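Putative uncharacterized protein PH0355 (PDB 2Z0T) is of unknown function but, as an ASCH-domain protein of the PUA clan, probably binds RNA. Local coordinates at residues L47-F60 / E95-I108. Numbering follows the deposited sequence.
Sequences LKVKVKGIRVYSSF and EKKYGVVAIEIEPI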
ATOM      1  N   LEU A  47       1.917   8.476  11.491  1.00 17.94           N
ATOM      2  CA  LEU A  47       0.590   7.910  11.275  1.00 18.98           C
ATOM      3  C   LEU A  47       0.547   6.444  11.682  1.00 16.93           C
ATOM      4  O   LEU A  47       1.480   5.688  11.415  1.00 15.16           O
ATOM      5  CB  LEU A  47       0.193   8.039   9.801  1.00 18.72           C
ATOM      6  CG  LEU A  47      -1.081   7.300   9.375  1.00 17.56           C
ATOM      7  CD1 LEU A  47      -2.306   7.922  10.041  1.00 19.43           C
ATOM      8  CD2 LEU A  47      -1.199   7.354   7.863  1.00 17.61           C
ATOM      9  N   LYS A  48      -0.539   6.055  12.340  1.00 15.96           N
ATOM     10  CA  LYS A  48      -0.733   4.679  12.778  1.00 15.59           C
ATOM     11  C   LYS A  48      -2.033   4.190  12.158  1.00 14.35           C
ATOM     12  O   LYS A  48      -3.027   4.911  12.149  1.00 17.01           O
ATOM     13  CB  LYS A  48      -0.838   4.614  14.303  1.00 17.93           C
ATOM     14  CG  LYS A  48      -0.916   3.204  14.856  1.00 25.88           C
ATOM     15  CD  LYS A  48      -1.287   3.196  16.334  1.00 30.63           C
ATOM     16  CE  LYS A  48      -0.304   3.992  17.175  1.00 32.20           C
ATOM     17  NZ  LYS A  48      -0.660   3.924  18.622  1.00 34.20           N
ATOM     18  N   VAL A  49      -2.027   2.974  11.624  1.00 16.05           N
ATOM     19  CA  VAL A  49      -3.231   2.431  11.012  1.00 13.50           C
ATOM     20  C   VAL A  49      -3.473   0.994  11.433  1.00 15.75           C
ATOM     21  O   VAL A  49      -2.550   0.289  11.838  1.00 14.54           O
ATOM     22  CB  VAL A  49      -3.156   2.466   9.463  1.00 15.18           C
ATOM     23  CG1 VAL A  49      -2.975   3.898   8.977  1.00 12.42           C
ATOM     24  CG2 VAL A  49      -2.011   1.579   8.976  1.00 14.22           C
ATOM     25  N   LYS A  50      -4.730   0.578  11.344  1.00 15.64           N
ATOM     26  CA  LYS A  50      -5.117  -0.789  11.664  1.00 16.74           C
ATOM     27  C   LYS A  50      -5.231  -1.522  10.332  1.00 13.76           C
ATOM     28  O   LYS A  50      -5.727  -0.954   9.358  1.00 12.38           O
ATOM     29  CB  LYS A  50      -6.474  -0.809  12.373  1.00 19.42           C
ATOM     30  CG  LYS A  50      -7.103  -2.194  12.477  1.00 23.20           C
ATOM     31  CD  LYS A  50      -6.341  -3.127  13.417  1.00 26.32           C
ATOM     32  CE  LYS A  50      -6.579  -2.758  14.874  1.00 32.12           C
ATOM     33  NZ  LYS A  50      -6.032  -3.787  15.801  1.00 35.29           N
ATOM     34  N   VAL A  51      -4.750  -2.760  10.283  1.00 12.93           N
ATOM     35  CA  VAL A  51      -4.829  -3.565   9.063  1.00 13.24           C
ATOM     36  C   VAL A  51      -6.181  -4.265   9.071  1.00 13.57           C
ATOM     37  O   VAL A  51      -6.475  -5.050   9.977  1.00 13.72           O
ATOM     38  CB  VAL A  51      -3.715  -4.631   9.011  1.00 14.05           C
ATOM     39  CG1 VAL A  51      -3.881  -5.506   7.763  1.00 14.15           C
ATOM     40  CG2 VAL A  51      -2.351  -3.957   9.001  1.00 12.19           C
ATOM     41  N   LYS A  52      -7.002  -3.972   8.065  1.00 13.83           N
ATOM     42  CA  LYS A  52      -8.336  -4.555   7.967  1.00 14.53           C
ATOM     43  C   LYS A  52      -8.428  -5.683   6.945  1.00 15.45           C
ATOM     44  O   LYS A  52      -9.346  -6.501   7.006  1.00 13.80           O
ATOM     45  CB  LYS A  52      -9.355  -3.471   7.604  1.00 16.60           C
ATOM     46  CG  LYS A  52      -9.262  -2.201   8.446  1.00 19.65           C
ATOM     47  CD  LYS A  52      -9.506  -2.459   9.919  1.00 25.52           C
ATOM     48  CE  LYS A  52     -10.934  -2.890  10.189  1.00 29.48           C
ATOM     49  NZ  LYS A  52     -11.201  -3.007  11.654  1.00 32.21           N
ATOM     50  N   GLY A  53      -7.484  -5.724   6.006  1.00 12.78           N
ATOM     51  CA  GLY A  53      -7.509  -6.762   4.989  1.00 11.42           C
ATOM     52  C   GLY A  53      -6.201  -6.896   4.234  1.00 13.30           C
ATOM     53  O   GLY A  53      -5.409  -5.953   4.180  1.00 10.16           O
ATOM     54  N   ILE A  54      -5.982  -8.074   3.655  1.00 12.69           N
ATOM     55  CA  ILE A  54      -4.774  -8.369   2.886  1.00 12.36           C
ATOM     56  C   ILE A  54      -5.164  -9.105   1.604  1.00 11.29           C
ATOM     57  O   ILE A  54      -5.754 -10.186   1.661  1.00 11.36           O
ATOM     58  CB  ILE A  54      -3.791  -9.273   3.695  1.00 10.33           C
ATOM     59  CG1 ILE A  54      -3.238  -8.516   4.909  1.00 11.30           C
ATOM     60  CG2 ILE A  54      -2.656  -9.756   2.796  1.00 10.91           C
ATOM     61  CD1 ILE A  54      -2.281  -7.391   4.558  1.00 14.81           C
ATOM     62  N   ARG A  55      -4.839  -8.515   0.457  1.00 12.36           N
ATOM     63  CA  ARG A  55      -5.138  -9.124  -0.842  1.00 12.37           C
ATOM     64  C   ARG A  55      -3.878  -9.086  -1.705  1.00 14.87           C
ATOM     65  O   ARG A  55      -3.296  -8.026  -1.926  1.00 15.07           O
ATOM     66  CB  ARG A  55      -6.300  -8.382  -1.515  1.00 13.95           C
ATOM     67  CG  ARG A  55      -7.601  -8.488  -0.720  1.00 18.74           C
ATOM     68  CD  ARG A  55      -8.750  -7.741  -1.374  1.00 23.80           C
ATOM     69  NE  ARG A  55      -8.690  -6.295  -1.165  1.00 22.72           N
ATOM     70  CZ  ARG A  55      -9.005  -5.678  -0.028  1.00 20.92           C
ATOM     71  NH1 ARG A  55      -9.408  -6.374   1.031  1.00 17.13           N
ATOM     72  NH2 ARG A  55      -8.933  -4.354   0.042  1.00 16.29           N
ATOM     73  N   VAL A  56      -3.458 -10.251  -2.187  1.00 16.24           N
ATOM     74  CA  VAL A  56      -2.237 -10.358  -2.976  1.00 15.48           C
ATOM     75  C   VAL A  56      -2.469 -10.552  -4.472  1.00 18.70           C
ATOM     76  O   VAL A  56      -3.335 -11.325  -4.891  1.00 17.56           O
ATOM     77  CB  VAL A  56      -1.355 -11.502  -2.434  1.00 14.95           C
ATOM     78  CG1 VAL A  56      -0.010 -11.524  -3.158  1.00 15.36           C
ATOM     79  CG2 VAL A  56      -1.146 -11.322  -0.940  1.00 12.15           C
ATOM     80  N   TYR A  57      -1.669  -9.841  -5.265  1.00 15.94           N
ATOM     81  CA  TYR A  57      -1.754  -9.870  -6.721  1.00 16.36           C
ATOM     82  C   TYR A  57      -0.400 -10.199  -7.342  1.00 16.75           C
ATOM     83  O   TYR A  57       0.622 -10.203  -6.661  1.00 13.74           O
ATOM     84  CB  TYR A  57      -2.234  -8.506  -7.223  1.00 14.35           C
ATOM     85  CG  TYR A  57      -3.584  -8.103  -6.666  1.00 13.91           C
ATOM     86  CD1 TYR A  57      -4.765  -8.528  -7.273  1.00 17.67           C
ATOM     87  CD2 TYR A  57      -3.677  -7.332  -5.507  1.00 13.75           C
ATOM     88  CE1 TYR A  57      -6.009  -8.192  -6.739  1.00 17.21           C
ATOM     89  CE2 TYR A  57      -4.914  -6.994  -4.964  1.00 14.37           C
ATOM     90  CZ  TYR A  57      -6.074  -7.427  -5.585  1.00 16.02           C
ATOM     91  OH  TYR A  57      -7.297  -7.101  -5.048  1.00 18.53           O
ATOM     92  N   SER A  58      -0.396 -10.481  -8.643  1.00 17.24           N
ATOM     93  CA  SER A  58       0.847 -10.804  -9.326  1.00 17.91           C
ATOM     94  C   SER A  58       1.560  -9.537  -9.797  1.00 17.45           C
ATOM     95  O   SER A  58       2.748  -9.574 -10.111  1.00 19.11           O
ATOM     96  CB  SER A  58       0.571 -11.709 -10.531  1.00 20.65           C
ATOM     97  OG  SER A  58      -0.140 -11.003 -11.532  1.00 23.28           O
ATOM     98  N   SER A  59       0.839  -8.418  -9.840  1.00 17.80           N
ATOM     99  CA  SER A  59       1.428  -7.163 -10.301  1.00 16.23           C
ATOM    100  C   SER A  59       0.715  -5.926  -9.771  1.00 16.85           C
ATOM    101  O   SER A  59      -0.415  -6.002  -9.283  1.00 16.41           O
ATOM    102  CB  SER A  59       1.415  -7.113 -11.832  1.00 16.43           C
ATOM    103  OG  SER A  59       0.091  -6.959 -12.318  1.00 16.23           O
ATOM    104  N   PHE A  60       1.382  -4.780  -9.882  1.00 14.74           N
ATOM    105  CA  PHE A  60       0.802  -3.522  -9.440  1.00 15.91           C
ATOM    106  C   PHE A  60      -0.374  -3.162 -10.340  1.00 17.32           C
ATOM    107  O   PHE A  60      -1.370  -2.612  -9.884  1.00 14.70           O
ATOM    108  CB  PHE A  60       1.859  -2.414  -9.472  1.00 19.73           C
ATOM    109  CG  PHE A  60       2.882  -2.529  -8.374  1.00 20.09           C
ATOM    110  CD1 PHE A  60       2.503  -2.379  -7.041  1.00 20.16           C
ATOM    111  CD2 PHE A  60       4.211  -2.816  -8.665  1.00 21.68           C
ATOM    112  CE1 PHE A  60       3.436  -2.518  -6.012  1.00 17.97           C
ATOM    113  CE2 PHE A  60       5.152  -2.959  -7.645  1.00 22.55           C
ATOM    114  CZ  PHE A  60       4.763  -2.810  -6.314  1.00 19.06           C
ATOM    115  N   GLU A  95       9.036  -7.213  -8.412  1.00 16.18           N
ATOM    116  CA  GLU A  95       7.595  -7.357  -8.590  1.00 18.51           C
ATOM    117  C   GLU A  95       7.271  -8.782  -9.037  1.00 18.52           C
ATOM    118  O   GLU A  95       6.371  -9.424  -8.500  1.00 18.63           O
ATOM    119  CB  GLU A  95       7.090  -6.352  -9.633  1.00 18.33           C
ATOM    120  CG  GLU A  95       5.583  -6.382  -9.858  1.00 16.40           C
ATOM    121  CD  GLU A  95       5.121  -5.371 -10.886  1.00 20.15           C
ATOM    122  OE1 GLU A  95       5.978  -4.646 -11.439  1.00 24.94           O
ATOM    123  OE2 GLU A  95       3.899  -5.299 -11.147  1.00 18.41           O
ATOM    124  N   LYS A  96       8.016  -9.274 -10.020  1.00 18.35           N
ATOM    125  CA  LYS A  96       7.811 -10.625 -10.531  1.00 18.57           C
ATOM    126  C   LYS A  96       8.175 -11.695  -9.502  1.00 17.41           C
ATOM    127  O   LYS A  96       7.528 -12.741  -9.422  1.00 19.01           O
ATOM    128  CB  LYS A  96       8.638 -10.833 -11.807  1.00 21.95           C
ATOM    129  CG  LYS A  96       8.036 -10.206 -13.064  1.00 30.34           C
ATOM    130  CD  LYS A  96       7.748  -8.722 -12.883  1.00 33.98           C
ATOM    131  CE  LYS A  96       7.253  -8.071 -14.166  1.00 37.73           C
ATOM    132  NZ  LYS A  96       6.946  -6.623 -13.968  1.00 33.80           N
ATOM    133  N   LYS A  97       9.206 -11.427  -8.708  1.00 16.97           N
ATOM    134  CA  LYS A  97       9.666 -12.372  -7.696  1.00 17.64           C
ATOM    135  C   LYS A  97       8.758 -12.523  -6.474  1.00 16.57           C
ATOM    136  O   LYS A  97       8.542 -13.637  -5.983  1.00 15.20           O
ATOM    137  CB  LYS A  97      11.065 -11.970  -7.216  1.00 20.78           C
ATOM    138  CG  LYS A  97      11.610 -12.841  -6.096  1.00 23.64           C
ATOM    139  CD  LYS A  97      12.928 -12.304  -5.568  1.00 30.00           C
ATOM    140  CE  LYS A  97      13.474 -13.174  -4.449  1.00 32.28           C
ATOM    141  NZ  LYS A  97      14.745 -12.619  -3.899  1.00 35.34           N
ATOM    142  N   TYR A  98       8.224 -11.409  -5.987  1.00 16.19           N
ATOM    143  CA  TYR A  98       7.387 -11.419  -4.786  1.00 15.18           C
ATOM    144  C   TYR A  98       5.885 -11.263  -4.964  1.00 16.56           C
ATOM    145  O   TYR A  98       5.106 -11.761  -4.149  1.00 16.02           O
ATOM    146  CB  TYR A  98       7.848 -10.312  -3.835  1.00 18.21           C
ATOM    147  CG  TYR A  98       9.267 -10.449  -3.347  1.00 21.12           C
ATOM    148  CD1 TYR A  98       9.630 -11.473  -2.477  1.00 24.33           C
ATOM    149  CD2 TYR A  98      10.250  -9.545  -3.751  1.00 26.22           C
ATOM    150  CE1 TYR A  98      10.938 -11.597  -2.016  1.00 29.08           C
ATOM    151  CE2 TYR A  98      11.563  -9.660  -3.298  1.00 27.59           C
ATOM    152  CZ  TYR A  98      11.899 -10.686  -2.432  1.00 29.31           C
ATOM    153  OH  TYR A  98      13.193 -10.803  -1.980  1.00 35.13           O
ATOM    154  N   GLY A  99       5.469 -10.568  -6.013  1.00 14.91           N
ATOM    155  CA  GLY A  99       4.050 -10.328  -6.188  1.00 15.29           C
ATOM    156  C   GLY A  99       3.770  -9.010  -5.481  1.00 14.47           C
ATOM    157  O   GLY A  99       4.688  -8.405  -4.922  1.00 13.84           O
ATOM    158  N   VAL A 100       2.514  -8.574  -5.479  1.00 13.27           N
ATOM    159  CA  VAL A 100       2.143  -7.300  -4.871  1.00 13.51           C
ATOM    160  C   VAL A 100       1.008  -7.469  -3.872  1.00 12.88           C
ATOM    161  O   VAL A 100       0.085  -8.249  -4.099  1.00 15.43           O
ATOM    162  CB  VAL A 100       1.703  -6.300  -5.961  1.00 14.18           C
ATOM    163  CG1 VAL A 100       1.224  -5.002  -5.333  1.00 22.30           C
ATOM    164  CG2 VAL A 100       2.865  -6.041  -6.913  1.00 13.79           C
ATOM    165  N   VAL A 101       1.070  -6.728  -2.770  1.00 12.32           N
ATOM    166  CA  VAL A 101       0.028  -6.836  -1.762  1.00 10.84           C
ATOM    167  C   VAL A 101      -0.728  -5.530  -1.540  1.00 13.15           C
ATOM    168  O   VAL A 101      -0.138  -4.447  -1.508  1.00 11.40           O
ATOM    169  CB  VAL A 101       0.611  -7.331  -0.411  1.00 11.21           C
ATOM    170  CG1 VAL A 101       1.660  -6.358   0.099  1.00 14.42           C
ATOM    171  CG2 VAL A 101      -0.508  -7.499   0.615  1.00 14.40           C
ATOM    172  N   ALA A 102      -2.049  -5.644  -1.430  1.00 10.01           N
ATOM    173  CA  ALA A 102      -2.903  -4.497  -1.165  1.00  9.89           C
ATOM    174  C   ALA A 102      -3.285  -4.622   0.310  1.00 10.90           C
ATOM    175  O   ALA A 102      -3.973  -5.564   0.701  1.00 12.10           O
ATOM    176  CB  ALA A 102      -4.154  -4.544  -2.038  1.00 11.81           C
ATOM    177  N   ILE A 103      -2.815  -3.689   1.125  1.00 10.33           N
ATOM    178  CA  ILE A 103      -3.113  -3.712   2.554  1.00 11.19           C
ATOM    179  C   ILE A 103      -4.265  -2.751   2.835  1.00 10.84           C
ATOM    180  O   ILE A 103      -4.113  -1.539   2.688  1.00 11.54           O
ATOM    181  CB  ILE A 103      -1.876  -3.277   3.378  1.00 12.07           C
ATOM    182  CG1 ILE A 103      -0.655  -4.103   2.956  1.00 12.76           C
ATOM    183  CG2 ILE A 103      -2.149  -3.446   4.862  1.00 11.89           C
ATOM    184  CD1 ILE A 103       0.638  -3.647   3.592  1.00 13.92           C
ATOM    185  N   GLU A 104      -5.418  -3.291   3.222  1.00 11.11           N
ATOM    186  CA  GLU A 104      -6.582  -2.461   3.524  1.00 12.65           C
ATOM    187  C   GLU A 104      -6.323  -1.846   4.889  1.00 10.53           C
ATOM    188  O   GLU A 104      -6.144  -2.565   5.871  1.00 10.91           O
ATOM    189  CB  GLU A 104      -7.857  -3.304   3.563  1.00 14.33           C
ATOM    190  CG  GLU A 104      -9.136  -2.473   3.611  1.00 16.32           C
ATOM    191  CD  GLU A 104     -10.380  -3.328   3.755  1.00 24.56           C
ATOM    192  OE1 GLU A 104     -10.411  -4.428   3.167  1.00 24.96           O
ATOM    193  OE2 GLU A 104     -11.331  -2.898   4.448  1.00 20.73           O
ATOM    194  N   ILE A 105      -6.304  -0.519   4.948  1.00 11.82           N
ATOM    195  CA  ILE A 105      -6.000   0.175   6.194  1.00 13.65           C
ATOM    196  C   ILE A 105      -7.032   1.188   6.675  1.00 13.64           C
ATOM    197  O   ILE A 105      -7.812   1.735   5.890  1.00 15.67           O
ATOM    198  CB  ILE A 105      -4.640   0.889   6.077  1.00 13.89           C
ATOM    199  CG1 ILE A 105      -4.661   1.836   4.873  1.00 14.96           C
ATOM    200  CG2 ILE A 105      -3.529  -0.141   5.913  1.00 13.04           C
ATOM    201  CD1 ILE A 105      -3.394   2.644   4.691  1.00 20.26           C
ATOM    202  N   GLU A 106      -7.006   1.433   7.983  1.00 13.80           N
ATOM    203  CA  GLU A 106      -7.909   2.371   8.642  1.00 17.46           C
ATOM    204  C   GLU A 106      -7.076   3.194   9.626  1.00 17.91           C
ATOM    205  O   GLU A 106      -6.433   2.640  10.516  1.00 17.10           O
ATOM    206  CB  GLU A 106      -8.984   1.590   9.397  1.00 20.71           C
ATOM    207  CG  GLU A 106     -10.060   2.422  10.056  1.00 29.90           C
ATOM    208  CD  GLU A 106     -11.010   1.565  10.876  1.00 35.02           C
ATOM    209  OE1 GLU A 106     -10.647   1.182  12.010  1.00 36.11           O
ATOM    210  OE2 GLU A 106     -12.114   1.259  10.378  1.00 37.91           O
ATOM    211  N   PRO A 107      -7.081   4.526   9.479  1.00 17.94           N
ATOM    212  CA  PRO A 107      -6.315   5.410  10.364  1.00 17.54           C
ATOM    213  C   PRO A 107      -6.735   5.299  11.826  1.00 20.24           C
ATOM    214  O   PRO A 107      -7.923   5.169  12.130  1.00 20.04           O
ATOM    215  CB  PRO A 107      -6.605   6.803   9.803  1.00 21.30           C
ATOM    216  CG  PRO A 107      -6.956   6.544   8.368  1.00 25.92           C
ATOM    217  CD  PRO A 107      -7.796   5.304   8.455  1.00 20.09           C
ATOM    218  N   ILE A 108      -5.757   5.343  12.725  1.00 19.72           N
ATOM    219  CA  ILE A 108      -6.028   5.286  14.159  1.00 26.25           C
ATOM    220  C   ILE A 108      -5.733   6.672  14.724  1.00 32.15           C
ATOM    221  O   ILE A 108      -4.639   7.202  14.531  1.00 33.14           O
ATOM    222  CB  ILE A 108      -5.125   4.265  14.878  1.00 26.39           C
ATOM    223  CG1 ILE A 108      -5.418   2.855  14.373  1.00 26.21           C
ATOM    224  CG2 ILE A 108      -5.344   4.351  16.385  1.00 29.01           C
ATOM    225  CD1 ILE A 108      -4.520   1.792  14.976  1.00 27.12           C
TER
HETATM  226  O   HOH W   1      -2.288   7.943  13.697  1.00 25.23           O
HETATM  227  O   HOH W   2       4.668 -11.565  -9.559  1.00 19.76           O
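Arg55 and Glu104 form the salt bridge of this contact: NH1 reaches Glu104 OE1 at 3.1 Å, in the guanidinium plane, with the carboxylate turned 49° against it. NH2 adds a weak bond to the same oxygen, while NE of Arg55 pairs with Glu67, so the guanidinium joins two acids. Past Tyr57, where strand 47-57 leads into helix 60-67, Glu95, its chain fully extended with CG anti to the backbone N (chi1 -178°), brings OE2 within 2.9 Å of Phe60 N. That amide meets the carboxylate on its anti side, 33° out of plane; OE1 is salt-bridged to Arg87. A water lies within hydrogen-bonding distance of both Ser58 O and Glu95 O and bridges the backbones nearby.

Strands 47-57 and 100-107 run antiparallel through the salt bridge and out to Val49 and Pro107. Tyr57 N to Val100 O is short and nearly straight (2.6 Å). The register slips by one at a classic beta bulge, where Lys52 N and, more weakly, Gly53 N share Glu104 O. A side chain on Gly53 would collide with the Glu104 carboxylate.

Val100 CG2 sits over the centre of the Phe60 ring, 3.5 Å from the centroid, in a CH-pi contact, and CG1 lies 3.4 Å from Phe60 CD1. Tyr86 and Tyr90 also pack against this ring, and an alanine here would remove it, which would probably leave Val100 without its aromatic floor and open a gap beside the tyrosines. On the other side of the sheet from Val100, Ile54 lays CD1 alongside Ile103, 4.0 Å from its CG2, and Val49 CG2 meets Ile105 CG2 at 3.8 Å.

Backbone bonds thus zip two inner strands of the ASCH domain's mixed sheet together, while Glu95 of helix 92-98, tied to both Phe60 N and Arg87, links the start of helix 60-67 to the end of helix 79-87.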